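Local structure of probable acrylyl-CoA reductase AcuI (Escherichia coli, 1O89) at residues T151-A162 with G255-L263. The protein probably catalyses the NADPH-dependent reduction of acrylyl-CoA to propanoyl-CoA, working as a homodimer. Sequence-based numbering, arbitrary orientation.
Sequences TAMLCVMALEDA and GGCVAACGL
Ala259 fits its methyl into a shallow hollow on the strand-facing side of helix 139-161, walled by Cys155, Ala158 and Leu159. Its CB lies 3.8 Å from Cys155 CB and 4.0 Å from Ala158 CB, while Leu159 CD2 closes a third side. Small residues on both surfaces let the helix settle close to the strand, the axes of 151-161 and 256-260 approaching to 7.8 Å and running nearly antiparallel at 160°. Leu159 starts out along the flank of the helix, but chi2 -174° sends CD1 on along the chain and turns the other methyl, CD2, to the strand backbone, 3.4 Å from Cys257 O. The leucine's length lets CD2 lie against both Cys257 and Ala259. This is the packing of a Rossmann-type nucleotide-binding domain, in which helices cover a parallel six-stranded sheet; strand 256-260 runs between strands 233-238 and 282-285, and Ile237 and Gln284 of those neighbours also meet the helix. Just past the C-terminal end of the helix, Ala162 sets its methyl on Cys257, CB to CB at 3.4 Å, tighter than usual. Beyond the other end of the strand, Cys261 turns its sulfur against both Thr151 and Cys155: SG is 3.7 Å from Thr151 CG2 and 3.8 Å from Cys155 SG, an apolar meeting of two sulfurs. Thr151 offers its methyl here because CG2 stands anti to the backbone N, leaving OG1 to hydrogen-bond Thr147 O within the helix. Cofactor residues border this end, Val180 near Cys261 and Ser288 against Thr151, and the chain continues to Leu263, which binds NADP(+).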
# COMPACT_ATOMS: atom_id res chain seq x y z
N THR A 151 -4.64 0.63 17.56
CA THR A 151 -4.79 0.74 16.11
C THR A 151 -4.20 2.05 15.61
O THR A 151 -3.51 2.07 14.61
CB THR A 151 -6.27 0.70 15.74
OG1 THR A 151 -6.81 -0.56 16.10
CG2 THR A 151 -6.47 0.81 14.24
N ALA A 152 -4.51 3.14 16.31
CA ALA A 152 -3.96 4.44 15.96
C ALA A 152 -2.44 4.37 15.91
O ALA A 152 -1.82 4.84 14.95
CB ALA A 152 -4.41 5.50 16.92
N MET A 153 -1.83 3.76 16.93
CA MET A 153 -0.38 3.69 16.97
C MET A 153 0.17 2.91 15.79
O MET A 153 1.14 3.32 15.18
CB MET A 153 0.13 3.07 18.27
CG MET A 153 1.63 3.24 18.49
SD MET A 153 2.12 4.92 18.97
CE MET A 153 2.91 5.43 17.52
N LEU A 154 -0.46 1.79 15.46
CA LEU A 154 -0.03 0.99 14.32
C LEU A 154 -0.14 1.79 13.03
O LEU A 154 0.66 1.60 12.12
CB LEU A 154 -0.81 -0.32 14.22
CG LEU A 154 -0.47 -1.38 15.30
CD1 LEU A 154 -1.56 -2.39 15.38
CD2 LEU A 154 0.84 -2.09 14.99
N CYS A 155 -1.15 2.66 12.94
CA CYS A 155 -1.27 3.53 11.77
C CYS A 155 -0.11 4.52 11.70
O CYS A 155 0.45 4.74 10.64
CB CYS A 155 -2.59 4.28 11.75
SG CYS A 155 -4.00 3.19 11.46
N VAL A 156 0.24 5.09 12.84
CA VAL A 156 1.32 6.07 12.90
C VAL A 156 2.63 5.39 12.53
O VAL A 156 3.42 5.93 11.74
CB VAL A 156 1.42 6.71 14.28
CG1 VAL A 156 2.73 7.48 14.44
CG2 VAL A 156 0.21 7.61 14.53
N MET A 157 2.83 4.19 13.04
CA MET A 157 4.03 3.41 12.73
C MET A 157 4.12 3.08 11.23
O MET A 157 5.21 3.00 10.69
CB MET A 157 4.06 2.13 13.56
CG MET A 157 4.41 2.35 14.99
SD MET A 157 3.86 1.07 16.10
CE MET A 157 5.01 -0.22 15.78
N ALA A 158 2.97 2.85 10.59
CA ALA A 158 2.91 2.59 9.16
C ALA A 158 3.40 3.80 8.39
O ALA A 158 4.15 3.64 7.44
CB ALA A 158 1.52 2.24 8.73
N LEU A 159 2.96 4.99 8.80
CA LEU A 159 3.39 6.21 8.14
C LEU A 159 4.89 6.36 8.22
O LEU A 159 5.51 6.69 7.22
CB LEU A 159 2.73 7.45 8.75
CG LEU A 159 1.21 7.53 8.67
CD1 LEU A 159 0.75 8.86 9.18
CD2 LEU A 159 0.74 7.30 7.26
N GLU A 160 5.45 6.11 9.41
CA GLU A 160 6.91 6.12 9.63
C GLU A 160 7.68 5.08 8.82
O GLU A 160 8.78 5.37 8.37
CB GLU A 160 7.23 5.90 11.10
CG GLU A 160 6.71 7.00 12.01
CD GLU A 160 6.85 6.67 13.49
OE1 GLU A 160 7.12 5.51 13.83
OE2 GLU A 160 6.72 7.60 14.31
N ASP A 161 7.11 3.89 8.63
CA ASP A 161 7.76 2.84 7.83
C ASP A 161 7.79 3.28 6.38
O ASP A 161 8.61 2.80 5.61
CB ASP A 161 6.98 1.52 7.84
CG ASP A 161 7.00 0.81 9.18
OD1 ASP A 161 7.91 1.02 10.00
OD2 ASP A 161 6.12 -0.05 9.44
N ALA A 162 6.87 4.17 6.00
CA ALA A 162 6.79 4.67 4.63
C ALA A 162 7.64 5.92 4.41
O ALA A 162 7.65 6.47 3.31
CB ALA A 162 5.34 4.95 4.27
N GLY A 255 4.74 9.83 -3.37
CA GLY A 255 5.49 9.04 -2.40
C GLY A 255 4.81 8.97 -1.05
O GLY A 255 5.37 8.44 -0.10
N GLY A 256 3.58 9.47 -0.96
CA GLY A 256 2.85 9.51 0.29
C GLY A 256 2.28 8.16 0.66
O GLY A 256 2.26 7.23 -0.12
N CYS A 257 1.83 8.06 1.90
CA CYS A 257 1.30 6.82 2.45
C CYS A 257 -0.00 7.07 3.19
O CYS A 257 -0.09 7.97 4.01
CB CYS A 257 2.32 6.19 3.41
SG CYS A 257 1.72 4.64 4.10
N VAL A 258 -1.01 6.26 2.89
CA VAL A 258 -2.24 6.18 3.66
C VAL A 258 -2.22 4.90 4.48
O VAL A 258 -2.01 3.82 3.93
CB VAL A 258 -3.47 6.12 2.71
CG1 VAL A 258 -4.76 6.11 3.50
CG2 VAL A 258 -3.45 7.26 1.74
N ALA A 259 -2.41 5.00 5.80
CA ALA A 259 -2.65 3.84 6.66
C ALA A 259 -4.15 3.68 6.81
O ALA A 259 -4.81 4.55 7.36
CB ALA A 259 -2.01 4.02 7.99
N ALA A 260 -4.69 2.57 6.32
CA ALA A 260 -6.12 2.31 6.33
C ALA A 260 -6.47 1.22 7.33
O ALA A 260 -5.90 0.14 7.27
CB ALA A 260 -6.55 1.90 4.97
N CYS A 261 -7.42 1.50 8.22
CA CYS A 261 -7.77 0.58 9.30
C CYS A 261 -9.28 0.42 9.59
O CYS A 261 -9.62 -0.31 10.51
CB CYS A 261 -7.08 1.05 10.58
SG CYS A 261 -7.77 2.58 11.25
N GLY A 262 -10.16 1.08 8.84
CA GLY A 262 -11.59 1.03 9.12
C GLY A 262 -12.52 1.03 7.92
O GLY A 262 -12.10 1.04 6.76
N LEU A 263 -13.82 1.00 8.22
CA LEU A 263 -14.86 0.86 7.21
C LEU A 263 -16.15 1.56 7.63
O LEU A 263 -17.24 1.13 7.25
CB LEU A 263 -15.13 -0.63 6.93
CG LEU A 263 -15.25 -1.61 8.10
CD1 LEU A 263 -16.43 -1.30 9.01
CD2 LEU A 263 -15.38 -3.04 7.57